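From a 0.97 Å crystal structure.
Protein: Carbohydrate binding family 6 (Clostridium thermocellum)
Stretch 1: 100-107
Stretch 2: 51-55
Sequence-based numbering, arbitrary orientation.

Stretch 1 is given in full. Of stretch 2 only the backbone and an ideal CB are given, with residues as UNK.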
ATOM      1  N   VAL A 100     -16.256  -0.770  -0.055  1.00  6.94           N
ATOM      2  CA  VAL A 100     -15.133  -0.690   0.885  1.00  6.83           C
ATOM      3  C   VAL A 100     -13.918  -0.160   0.129  1.00  6.80           C
ATOM      4  O   VAL A 100     -13.866  -0.247  -1.108  1.00  6.89           O
ATOM      5  CB  VAL A 100     -14.875  -2.031   1.601  1.00  6.79           C
ATOM      6  CG1 VAL A 100     -16.115  -2.574   2.238  1.00  7.62           C
ATOM      7  CG2 VAL A 100     -14.267  -3.038   0.659  1.00  7.04           C
ATOM      8  N   SER A 101     -12.903   0.259   0.877  1.00  6.34           N
ATOM      9  CA  SER A 101     -11.718   0.843   0.260  1.00  6.06           C
ATOM     10  C   SER A 101     -10.454   0.397   0.963  1.00  5.67           C
ATOM     11  O   SER A 101      -9.914   1.101   1.783  1.00  7.51           O
ATOM     12  CB  SER A 101     -11.817   2.361   0.240  1.00  6.98           C
ATOM     13  OG  SER A 101     -11.910   2.929   1.509  1.00  7.65           O
ATOM     14  N   TRP A 102      -9.970  -0.810   0.640  1.00  5.80           N
ATOM     15  CA  TRP A 102      -8.853  -1.400   1.341  1.00  6.12           C
ATOM     16  C   TRP A 102      -7.535  -1.045   0.675  1.00  5.57           C
ATOM     17  O   TRP A 102      -7.391  -1.228  -0.553  1.00  5.89           O
ATOM     18  CB  TRP A 102      -8.992  -2.947   1.337  1.00  5.92           C
ATOM     19  CG  TRP A 102     -10.188  -3.488   2.020  1.00  6.10           C
ATOM     20  CD1 TRP A 102     -11.210  -2.821   2.607  1.00  6.21           C
ATOM     21  CD2 TRP A 102     -10.470  -4.877   2.193  1.00  6.50           C
ATOM     22  NE1 TRP A 102     -12.122  -3.718   3.161  1.00  6.58           N
ATOM     23  CE2 TRP A 102     -11.675  -4.991   2.874  1.00  6.93           C
ATOM     24  CE3 TRP A 102      -9.803  -6.059   1.773  1.00  7.26           C
ATOM     25  CZ2 TRP A 102     -12.258  -6.222   3.169  1.00  7.40           C
ATOM     26  CZ3 TRP A 102     -10.402  -7.255   2.068  1.00  8.00           C
ATOM     27  CH2 TRP A 102     -11.591  -7.342   2.736  1.00  8.01           C
ATOM     28  N   ALA A 103      -6.530  -0.676   1.464  1.00  5.40           N
ATOM     29  CA  ALA A 103      -5.120  -0.672   1.066  1.00  5.08           C
ATOM     30  C   ALA A 103      -4.843   0.228  -0.131  1.00  5.17           C
ATOM     31  O   ALA A 103      -4.617  -0.227  -1.253  1.00  5.59           O
ATOM     32  CB  ALA A 103      -4.589  -2.086   0.844  1.00  6.22           C
ATOM     33  N   PRO A 104      -4.878   1.542   0.090  1.00  5.19           N
ATOM     34  CA  PRO A 104      -4.748   2.478  -1.022  1.00  5.82           C
ATOM     35  C   PRO A 104      -3.380   2.447  -1.676  1.00  5.55           C
ATOM     36  O   PRO A 104      -2.348   2.159  -1.064  1.00  6.17           O
ATOM     37  CB  PRO A 104      -5.009   3.845  -0.338  1.00  7.25           C
ATOM     38  CG  PRO A 104      -4.552   3.635   1.078  1.00  7.79           C
ATOM     39  CD  PRO A 104      -4.956   2.218   1.389  1.00  6.16           C
ATOM     40  N   SER A 105      -3.351   2.870  -2.949  1.00  5.52           N
ATOM     41  CA  SER A 105      -2.113   3.192  -3.667  1.00  5.23           C
ATOM     42  C   SER A 105      -2.296   4.583  -4.243  1.00  5.32           C
ATOM     43  O   SER A 105      -3.304   4.863  -4.865  1.00  6.61           O
ATOM     44  CB  SER A 105      -1.877   2.192  -4.775  1.00  5.90           C
ATOM     45  OG  SER A 105      -0.716   2.475  -5.526  1.00  6.81           O
ATOM     46  N   ILE A 106      -1.331   5.489  -3.994  1.00  5.62           N
ATOM     47  CA  ILE A 106      -1.438   6.882  -4.427  1.00  5.56           C
ATOM     48  C   ILE A 106      -0.363   7.168  -5.490  1.00  5.40           C
ATOM     49  O   ILE A 106       0.814   6.803  -5.310  1.00  6.19           O
ATOM     50  CB  ILE A 106      -1.290   7.831  -3.209  1.00  6.38           C
ATOM     51  CG1 ILE A 106      -1.492   9.296  -3.608  1.00  7.15           C
ATOM     52  CG2 ILE A 106       0.004   7.621  -2.441  1.00  6.75           C
ATOM     53  CD1 ILE A 106      -2.874   9.670  -4.027  1.00  8.24           C
ATOM     54  N   VAL A 107      -0.765   7.917  -6.498  1.00  5.64           N
ATOM     55  CA  VAL A 107       0.150   8.391  -7.555  1.00  5.84           C
ATOM     56  C   VAL A 107      -0.231   9.838  -7.861  1.00  5.92           C
ATOM     57  O   VAL A 107      -1.403  10.169  -8.006  1.00  6.88           O
ATOM     58  CB  VAL A 107       0.042   7.529  -8.835  1.00  7.03           C
ATOM     59  CG1 VAL A 107       0.981   8.048  -9.892  1.00  8.01           C
ATOM     60  CG2 VAL A 107       0.351   6.094  -8.526  1.00  8.55           C
ATOM     61  N   UNK A  51       0.495  10.638   3.578  1.00  6.36           N
ATOM     62  CA  UNK A  51       0.286   9.188   3.804  1.00  6.39           C
ATOM     63  C   UNK A  51      -1.212   8.920   3.782  1.00  6.05           C
ATOM     64  O   UNK A  51      -1.985   9.610   4.461  1.00  7.92           O
ATOM     65  CB  UNK A  51       0.900   8.727   5.127  1.00  6.39           C
ATOM     66  N   UNK A  52      -1.594   7.934   2.957  1.00  5.45           N
ATOM     67  CA  UNK A  52      -2.974   7.507   2.820  1.00  5.52           C
ATOM     68  C   UNK A  52      -3.074   6.115   3.405  1.00  5.50           C
ATOM     69  O   UNK A  52      -2.236   5.251   3.074  1.00  6.25           O
ATOM     70  CB  UNK A  52      -3.437   7.538   1.362  1.00  5.52           C
ATOM     71  N   UNK A  53      -4.125   5.845   4.162  1.00  5.50           N
ATOM     72  CA  UNK A  53      -4.231   4.597   4.893  1.00  5.57           C
ATOM     73  C   UNK A  53      -5.649   4.038   4.786  1.00  5.54           C
ATOM     74  O   UNK A  53      -6.627   4.784   4.751  1.00  6.07           O
ATOM     75  CB  UNK A  53      -3.842   4.800   6.359  1.00  5.57           C
ATOM     76  N   UNK A  54      -5.752   2.710   4.823  1.00  5.52           N
ATOM     77  CA  UNK A  54      -7.018   2.092   5.208  1.00  5.58           C
ATOM     78  C   UNK A  54      -7.475   2.690   6.532  1.00  5.67           C
ATOM     79  O   UNK A  54      -6.674   2.694   7.478  1.00  6.28           O
ATOM     80  CB  UNK A  54      -6.882   0.572   5.315  1.00  5.58           C
ATOM     81  N   UNK A  55      -8.699   3.183   6.622  1.00  5.59           N
ATOM     82  CA  UNK A  55      -9.244   3.603   7.923  1.00  6.02           C
ATOM     83  C   UNK A  55      -9.887   2.393   8.604  1.00  6.07           C
ATOM     84  O   UNK A  55     -10.918   1.900   8.145  1.00  7.48           O
ATOM     85  CB  UNK A  55     -10.261   4.734   7.757  1.00  6.02           C
TER

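Strand 104-107 and strand 51-55 run nearly antiparallel, at 160° between their N-to-C directions, with their axes 7.0 Å apart at closest approach. No backbone-to-backbone hydrogen bond links them, and side chains supply much of the contact.

Position 51 has extended backbone angles (-120/128), and its CA-to-CB bond points away from stretch 1, with nothing of that stretch within 5.5 Å of the ideal CB. Stretch 1 sets no rule here; the backbone alone would suit a beta-branched residue, among many others. The deposited residue is Ile 51, and it makes no contact with stretch 1.

Position 52 points toward stretch 1. Its ideal CB lies 4.1 Å from CG of Pro 104 and 5.1 Å from CB of Ile 106, so what it meets is an apolar surface, a proline ring and a branched aliphatic chain. Leucine, isoleucine, methionine or an aromatic would all be reasonable; a flat ring has the advantage of offering a face to the isoleucine. The deposited residue is Tyr 52, chi1 -61° (m). Its CB packs 4.0 Å from CG of Pro 104, and its CE1 comes within 3.5 Å of CG1 of Ile 106. The methyl CD1 of Ile 106 sits over one ring face, 4.1 Å from the centroid of the Tyr 52 ring and 21° off the normal, a CH-pi contact. The hydroxyl finds its hydrogen bond elsewhere in the structure.

At position 53 the strand alternation turns CA-to-CB away again, and the ideal CB is 5.5 Å from CG of Pro 104. The backbone does the touching: N of position 53 is 3.8 Å from CG of Pro 104. Many side chains would serve, and the deposited one is Cys 53, chi1 -61° (m), which makes no close side-chain contact with stretch 1.

Position 54 points sideways, yet its ideal CB is only 4.1 Å from N of Ala 103, a backbone donor. A short side chain carrying an acceptor is the natural reading. O of Ser 101, 4.7 Å from that CB, favours a hydroxyl, serine or threonine, over aspartate. The deposited residue is Ser 54, chi1 -68° (m), and N of Ala 103 donates to OG of Ser 54 at 2.9 Å with an N-H...O angle of 157°. This one hydrogen bond across the contact ties the strand to the corner where stretch 1 turns.

Position 55 also points sideways, into space stretch 1 does not reach. Many residues would fit; it is His 55, which makes no contact here.

Stretch 2 (51-55) IYCSH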
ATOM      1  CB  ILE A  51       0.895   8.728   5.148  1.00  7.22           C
ATOM      2  CG1 ILE A  51       2.383   9.059   5.239  1.00  7.88           C
ATOM      3  CG2 ILE A  51       0.699   7.219   5.266  1.00  8.64           C
ATOM      4  CD1 ILE A  51       2.997   8.714   6.592  1.00  9.26           C
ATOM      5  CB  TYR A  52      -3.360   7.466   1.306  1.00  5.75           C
ATOM      6  CG  TYR A  52      -3.255   8.799   0.651  1.00  5.94           C
ATOM      7  CD1 TYR A  52      -2.011   9.312   0.261  1.00  6.37           C
ATOM      8  CD2 TYR A  52      -4.349   9.608   0.441  1.00  6.70           C
ATOM      9  CE1 TYR A  52      -1.895  10.538  -0.324  1.00  6.91           C
ATOM     10  CE2 TYR A  52      -4.253  10.850  -0.149  1.00  7.16           C
ATOM     11  CZ  TYR A  52      -3.009  11.330  -0.514  1.00  7.38           C
ATOM     12  OH  TYR A  52      -2.838  12.553  -1.104  1.00  9.32           O
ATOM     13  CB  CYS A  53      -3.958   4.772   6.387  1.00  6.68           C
ATOM     14  SG  CYS A  53      -2.308   5.382   6.758  1.00 10.19           S
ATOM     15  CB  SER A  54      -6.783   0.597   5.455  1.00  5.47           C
ATOM     16  OG  SER A  54      -6.463  -0.095   4.276  1.00  6.02           O
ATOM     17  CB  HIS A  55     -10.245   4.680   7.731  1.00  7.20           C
ATOM     18  CG  HIS A  55     -10.995   5.054   8.989  1.00  8.00           C
ATOM     19  ND1 HIS A  55     -10.577   5.080  10.300  1.00  9.74           N
ATOM     20  CD2 HIS A  55     -12.294   5.420   9.014  1.00  7.58           C
ATOM     21  CE1 HIS A  55     -11.615   5.448  11.068  1.00  7.80           C
ATOM     22  NE2 HIS A  55     -12.659   5.675  10.302  1.00 11.19           N
TER
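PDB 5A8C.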